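Local structure of alternansucrase (Leuconostoc mesenteroides, 6HVG) at residues S699-F704 with V914-D919; G876-L881 with P918-N923. The protein is a large, multidomain, calcium-containing member of glycosyl hydrolase family 70, with a (beta/alpha)8 barrel, a neighbouring all-beta domain and choline-binding-type repeats. All blocks are in the same frame, centred on the assembly; numbering follows the deposited sequence.

From the N terminus, the chain first passes 699-704, in the loop that follows barrel helix 681-692, then 876-881, just ahead of strand 881-885, and finally 914-919 running on into 918-923 beyond strand 910-915. Contact 1 closes a long loop, with 209 residues between its segments; contact 2 closes a short one of 36. The two loops cross rather than nest, because 876-881 lies inside the first while 918-923 extends beyond its end, and they share Pro-918 and Asp-919. Contact 1 ties barrel to beta domain, whereas contact 2 stays within the beta domain. A probable hydrogen bond from Met-701 N to Asp-879 OD2 joins them, as does another from Leu-881 N to Val-914 O.

Contact 1 (S699-F704 with V914-D919)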
loop_
_atom_site.group_PDB
_atom_site.type_symbol
_atom_site.label_atom_id
_atom_site.label_comp_id
_atom_site.label_asym_id
_atom_site.label_seq_id
_atom_site.Cartn_x
_atom_site.Cartn_y
_atom_site.Cartn_z
ATOM N N SER A 699 13.643 -4.039 22.178
ATOM C CA SER A 699 13.469 -3.180 23.343
ATOM C C SER A 699 13.339 -4.034 24.621
ATOM O O SER A 699 12.802 -5.156 24.612
ATOM C CB SER A 699 12.235 -2.299 23.187
ATOM O OG SER A 699 12.178 -1.732 21.904
ATOM N N ASN A 700 13.879 -3.524 25.714
ATOM C CA ASN A 700 13.783 -4.223 26.975
ATOM C C ASN A 700 12.343 -4.438 27.447
ATOM O O ASN A 700 11.428 -3.670 27.113
ATOM C CB ASN A 700 14.551 -3.470 28.050
ATOM C CG ASN A 700 16.033 -3.696 27.959
ATOM O OD1 ASN A 700 16.517 -4.358 27.046
ATOM N ND2 ASN A 700 16.769 -3.116 28.890
ATOM N N MET A 701 12.159 -5.504 28.222
ATOM C CA MET A 701 10.882 -5.809 28.829
ATOM C C MET A 701 10.457 -4.668 29.747
ATOM O O MET A 701 9.271 -4.472 29.966
ATOM C CB MET A 701 10.968 -7.102 29.625
ATOM C CG MET A 701 11.406 -8.328 28.836
ATOM S SD MET A 701 10.347 -8.806 27.466
ATOM C CE MET A 701 8.870 -9.275 28.355
ATOM N N TRP A 702 11.424 -3.923 30.280
ATOM C CA TRP A 702 11.168 -2.672 31.021
ATOM C C TRP A 702 10.093 -1.801 30.382
ATOM O O TRP A 702 9.285 -1.217 31.086
ATOM C CB TRP A 702 12.457 -1.835 31.156
ATOM C CG TRP A 702 12.333 -0.613 32.047
ATOM C CD1 TRP A 702 12.261 -0.601 33.426
ATOM C CD2 TRP A 702 12.286 0.755 31.639
ATOM N NE1 TRP A 702 12.153 0.696 33.892
ATOM C CE2 TRP A 702 12.167 1.546 32.815
ATOM C CE3 TRP A 702 12.320 1.399 30.396
ATOM C CZ2 TRP A 702 12.096 2.935 32.774
ATOM C CZ3 TRP A 702 12.232 2.781 30.357
ATOM C CH2 TRP A 702 12.118 3.532 31.544
ATOM N N TYR A 703 10.079 -1.722 29.056
ATOM C CA TYR A 703 9.131 -0.840 28.365
ATOM C C TYR A 703 7.658 -1.201 28.575
ATOM O O TYR A 703 6.798 -0.323 28.475
ATOM C CB TYR A 703 9.462 -0.727 26.870
ATOM C CG TYR A 703 10.694 0.122 26.622
ATOM C CD1 TYR A 703 10.635 1.504 26.726
ATOM C CD2 TYR A 703 11.927 -0.460 26.310
ATOM C CE1 TYR A 703 11.753 2.284 26.517
ATOM C CE2 TYR A 703 13.051 0.311 26.111
ATOM C CZ TYR A 703 12.953 1.679 26.218
ATOM O OH TYR A 703 14.059 2.441 26.018
ATOM N N PHE A 704 7.373 -2.466 28.876
ATOM C CA PHE A 704 6.004 -2.884 29.173
ATOM C C PHE A 704 5.422 -2.172 30.396
ATOM O O PHE A 704 4.203 -1.978 30.475
ATOM C CB PHE A 704 5.927 -4.387 29.408
ATOM C CG PHE A 704 5.934 -5.209 28.151
ATOM C CD1 PHE A 704 4.809 -5.345 27.403
ATOM C CD2 PHE A 704 7.071 -5.881 27.756
ATOM C CE1 PHE A 704 4.808 -6.135 26.266
ATOM C CE2 PHE A 704 7.081 -6.677 26.624
ATOM C CZ PHE A 704 5.949 -6.798 25.871
ATOM N N VAL A 914 9.086 -13.842 31.995
ATOM C CA VAL A 914 9.415 -13.854 30.568
ATOM C C VAL A 914 10.639 -13.006 30.246
ATOM O O VAL A 914 10.864 -11.973 30.846
ATOM C CB VAL A 914 8.203 -13.441 29.712
ATOM C CG1 VAL A 914 7.499 -12.266 30.326
ATOM C CG2 VAL A 914 8.585 -13.137 28.271
ATOM N N GLY A 915 11.436 -13.486 29.296
ATOM C CA GLY A 915 12.627 -12.787 28.826
ATOM C C GLY A 915 12.739 -12.832 27.320
ATOM O O GLY A 915 12.148 -13.696 26.679
ATOM N N ASN A 916 13.514 -11.901 26.763
ATOM C CA ASN A 916 13.712 -11.768 25.306
ATOM C C ASN A 916 15.150 -11.997 24.894
ATOM O O ASN A 916 15.566 -11.546 23.835
ATOM C CB ASN A 916 13.270 -10.372 24.846
ATOM C CG ASN A 916 14.020 -9.253 25.553
ATOM O OD1 ASN A 916 15.110 -9.445 26.085
ATOM N ND2 ASN A 916 13.428 -8.070 25.556
ATOM N N ASN A 917 15.900 -12.705 25.733
ATOM C CA ASN A 917 17.319 -12.915 25.523
ATOM C C ASN A 917 17.647 -14.413 25.544
ATOM O O ASN A 917 17.759 -15.012 26.620
ATOM C CB ASN A 917 18.092 -12.168 26.602
ATOM C CG ASN A 917 19.586 -12.283 26.432
ATOM O OD1 ASN A 917 20.083 -12.957 25.516
ATOM N ND2 ASN A 917 20.317 -11.625 27.316
ATOM N N PRO A 918 17.798 -15.025 24.351
ATOM C CA PRO A 918 18.062 -16.459 24.280
ATOM C C PRO A 918 19.473 -16.835 24.732
ATOM O O PRO A 918 19.746 -18.015 24.996
ATOM C CB PRO A 918 17.880 -16.761 22.799
ATOM C CG PRO A 918 18.266 -15.505 22.120
ATOM C CD PRO A 918 17.758 -14.412 23.009
ATOM N N ASP A 919 20.356 -15.838 24.806
ATOM C CA ASP A 919 21.709 -16.022 25.323
ATOM C C ASP A 919 21.831 -15.528 26.760
ATOM O O ASP A 919 22.909 -15.158 27.205
ATOM C CB ASP A 919 22.705 -15.289 24.416
ATOM C CG ASP A 919 22.618 -15.747 22.950
ATOM O OD1 ASP A 919 22.362 -16.951 22.716
ATOM O OD2 ASP A 919 22.806 -14.915 22.036
#
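Met-701, where the backbone coils with helical torsions, faces the C-terminal part of strand 910-915, and the two backbones come nearest where its CA lies 7.2 Å from the CA of Gly-915. Bonds from Tyr-703 N to Asn-700 O and from Phe-704 N to Met-701 O tighten this stretch. Met-701 contributes the largest share of the buried surface. Its CG stands anti to the carbonyl carbon, and bends at chi2 (-61°) and chi3 (-66°) put first SD and then CE in place. The CE methyl meets both branches of Val-914, 3.8 Å from CG1 and 3.9 Å from CG2, the two side chains crossing at about a right angle. A long, flexible thioether suits this place, since it can bend to follow a branched neighbour, and valine offers two methyls to one. Met-813 of helix 807-814 touches both residues and Leu-881 of the adjoining strand does too, extending the apolar cluster. Helices 681-692 and 807-814 belong to the (beta/alpha)8 barrel, while strand 910-915 is part of the antiparallel beta domain packed beside it, which the chain builds before returning to the barrel; the cluster therefore lies at a domain interface. The side chains of Asn-916 and Met-701 lie alongside but point opposite ways, with ND2 3.7 Å from SD. The same ND2 is 3.1 Å from Ser-699 O, but the angle there is poor; its hydrogen bond goes to Ser-690 O, and Ser-690 OG is bonded to Ser-699 O. An asparagine thus suits this border, its amide giving a polar grip on helix 681-692 beside the sulfur. Beyond it, Asn-917 OD1 accepts from Asp-919 N at 3.0 Å, an Asx turn that shapes the chain in the loop beyond the strand, with the donor lying above the carbonyl plane.

Contact 2 (G876-L881 with P918-N923); sequences GETDLL and PDLKLN
Thr-878 and Leu-920 meet where two loops adjoin the same end of a sheet in the antiparallel beta domain: 876-881 leads into strand 881-885, while the loop segment 918-923 comes after the neighbouring strand 910-915. Neither segment is regular helix or strand, and their touching parts run 142° apart, roughly antiparallel.

The apolar contacts do most of the work. In Thr-878, OG1 sits beside the backbone N (chi1 -60°), which leaves the methyl CG2 anti to that N; CG2 reaches the forked end of Leu-920, 3.4 Å from CD1 and 3.6 Å from CD2, with CG only slightly further off. The two side chains cross at about a right angle, a single methyl set against a fork. Leu-920 CG is itself anti to its backbone N, extended toward the facing loop. On the strand side Leu-880 adds its CD1, 4.2 Å from Leu-920 CD1, the pair crossing obliquely. Ile-928 of strand 927-931 touches Thr-878, Leu-880 and Leu-922, and so extends the apolar cluster on the sheet side.

Threonine suits this place because it serves two surroundings: CG2 packs on Leu-920, while OG1 is hydrogen-bonded outside the two segments. Asp-867, just past strand 862-866, accepts from Thr-878 N through OD2, and its backbone bonds with Asp-879 and Leu-880. On the other loop, the exposed Lys-921 is turned away from 876-881 and forms a salt bridge, NZ to Glu-991 OE2.

At the partly exposed end of the contact, Asn-923 ND2 comes within 4.0 Å of Gly-876 CA.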
loop_
_atom_site.group_PDB
_atom_site.type_symbol
_atom_site.label_atom_id
_atom_site.label_comp_id
_atom_site.label_asym_id
_atom_site.label_seq_id
_atom_site.Cartn_x
_atom_site.Cartn_y
_atom_site.Cartn_z
ATOM N N GLY A 876 24.335 -7.178 37.570
ATOM C CA GLY A 876 23.471 -8.314 37.935
ATOM C C GLY A 876 22.175 -8.441 37.138
ATOM O O GLY A 876 21.570 -9.521 37.082
ATOM N N GLU A 877 21.775 -7.342 36.492
ATOM C CA GLU A 877 20.445 -7.213 35.921
ATOM C C GLU A 877 20.208 -8.080 34.684
ATOM O O GLU A 877 20.995 -8.117 33.749
ATOM C CB GLU A 877 20.082 -5.742 35.624
ATOM C CG GLU A 877 19.956 -4.855 36.867
ATOM C CD GLU A 877 19.598 -3.406 36.549
ATOM O OE1 GLU A 877 20.033 -2.895 35.495
ATOM O OE2 GLU A 877 18.925 -2.747 37.364
ATOM N N THR A 878 19.063 -8.753 34.694
ATOM C CA THR A 878 18.692 -9.747 33.695
ATOM C C THR A 878 17.651 -9.250 32.690
ATOM O O THR A 878 17.538 -9.798 31.593
ATOM C CB THR A 878 18.113 -10.952 34.439
ATOM O OG1 THR A 878 19.101 -11.480 35.325
ATOM C CG2 THR A 878 17.716 -12.018 33.500
ATOM N N ASP A 879 16.915 -8.209 33.074
ATOM C CA ASP A 879 15.759 -7.706 32.315
ATOM C C ASP A 879 14.661 -8.765 32.115
ATOM O O ASP A 879 14.091 -8.900 31.028
ATOM C CB ASP A 879 16.219 -7.108 30.982
ATOM C CG ASP A 879 15.121 -6.341 30.265
ATOM O OD1 ASP A 879 14.527 -5.462 30.906
ATOM O OD2 ASP A 879 14.887 -6.599 29.072
ATOM N N LEU A 880 14.389 -9.519 33.182
ATOM C CA LEU A 880 13.366 -10.544 33.190
ATOM C C LEU A 880 12.095 -9.925 33.783
ATOM O O LEU A 880 12.139 -9.307 34.843
ATOM C CB LEU A 880 13.835 -11.776 34.002
ATOM C CG LEU A 880 13.779 -13.170 33.328
ATOM C CD1 LEU A 880 14.163 -13.197 31.871
ATOM C CD2 LEU A 880 14.656 -14.172 34.062
ATOM N N LEU A 881 10.968 -10.061 33.081
ATOM C CA LEU A 881 9.703 -9.454 33.520
ATOM C C LEU A 881 8.914 -10.411 34.410
ATOM O O LEU A 881 8.782 -11.579 34.089
ATOM C CB LEU A 881 8.858 -9.037 32.310
ATOM C CG LEU A 881 7.460 -8.455 32.575
ATOM C CD1 LEU A 881 7.188 -7.241 31.704
ATOM C CD2 LEU A 881 6.383 -9.488 32.330
ATOM N N PRO A 918 17.798 -15.025 24.351
ATOM C CA PRO A 918 18.062 -16.459 24.280
ATOM C C PRO A 918 19.473 -16.835 24.732
ATOM O O PRO A 918 19.746 -18.015 24.996
ATOM C CB PRO A 918 17.880 -16.761 22.799
ATOM C CG PRO A 918 18.266 -15.505 22.120
ATOM C CD PRO A 918 17.758 -14.412 23.009
ATOM N N ASP A 919 20.356 -15.838 24.806
ATOM C CA ASP A 919 21.709 -16.022 25.323
ATOM C C ASP A 919 21.831 -15.528 26.760
ATOM O O ASP A 919 22.909 -15.158 27.205
ATOM C CB ASP A 919 22.705 -15.289 24.416
ATOM C CG ASP A 919 22.618 -15.747 22.950
ATOM O OD1 ASP A 919 22.362 -16.951 22.716
ATOM O OD2 ASP A 919 22.806 -14.915 22.036
ATOM N N LEU A 920 20.729 -15.530 27.495
ATOM C CA LEU A 920 20.743 -15.075 28.879
ATOM C C LEU A 920 21.350 -16.144 29.779
ATOM O O LEU A 920 20.906 -17.295 29.780
ATOM C CB LEU A 920 19.316 -14.745 29.332
ATOM C CG LEU A 920 18.995 -13.980 30.621
ATOM C CD1 LEU A 920 17.995 -14.757 31.460
ATOM C CD2 LEU A 920 20.205 -13.555 31.428
ATOM N N LYS A 921 22.367 -15.752 30.542
ATOM C CA LYS A 921 22.933 -16.602 31.595
ATOM C C LYS A 921 22.947 -15.812 32.899
ATOM O O LYS A 921 23.463 -14.708 32.934
ATOM C CB LYS A 921 24.365 -17.024 31.239
ATOM C CG LYS A 921 24.518 -17.783 29.919
ATOM C CD LYS A 921 23.962 -19.202 29.978
ATOM C CE LYS A 921 24.748 -20.082 30.937
ATOM N NZ LYS A 921 24.359 -21.514 30.815
ATOM N N LEU A 922 22.403 -16.367 33.973
ATOM C CA LEU A 922 22.440 -15.667 35.266
ATOM C C LEU A 922 23.804 -15.747 35.930
ATOM O O LEU A 922 24.526 -16.731 35.764
ATOM C CB LEU A 922 21.420 -16.242 36.257
ATOM C CG LEU A 922 20.049 -15.564 36.261
ATOM C CD1 LEU A 922 19.229 -15.917 35.030
ATOM C CD2 LEU A 922 19.320 -15.970 37.522
ATOM N N ASN A 923 24.125 -14.722 36.720
ATOM C CA ASN A 923 25.274 -14.774 37.627
ATOM C C ASN A 923 24.993 -15.783 38.736
ATOM O O ASN A 923 23.846 -16.051 39.066
ATOM C CB ASN A 923 25.583 -13.391 38.229
ATOM C CG ASN A 923 26.008 -12.369 37.178
ATOM O OD1 ASN A 923 26.110 -12.675 35.985
ATOM N ND2 ASN A 923 26.246 -11.139 37.616
#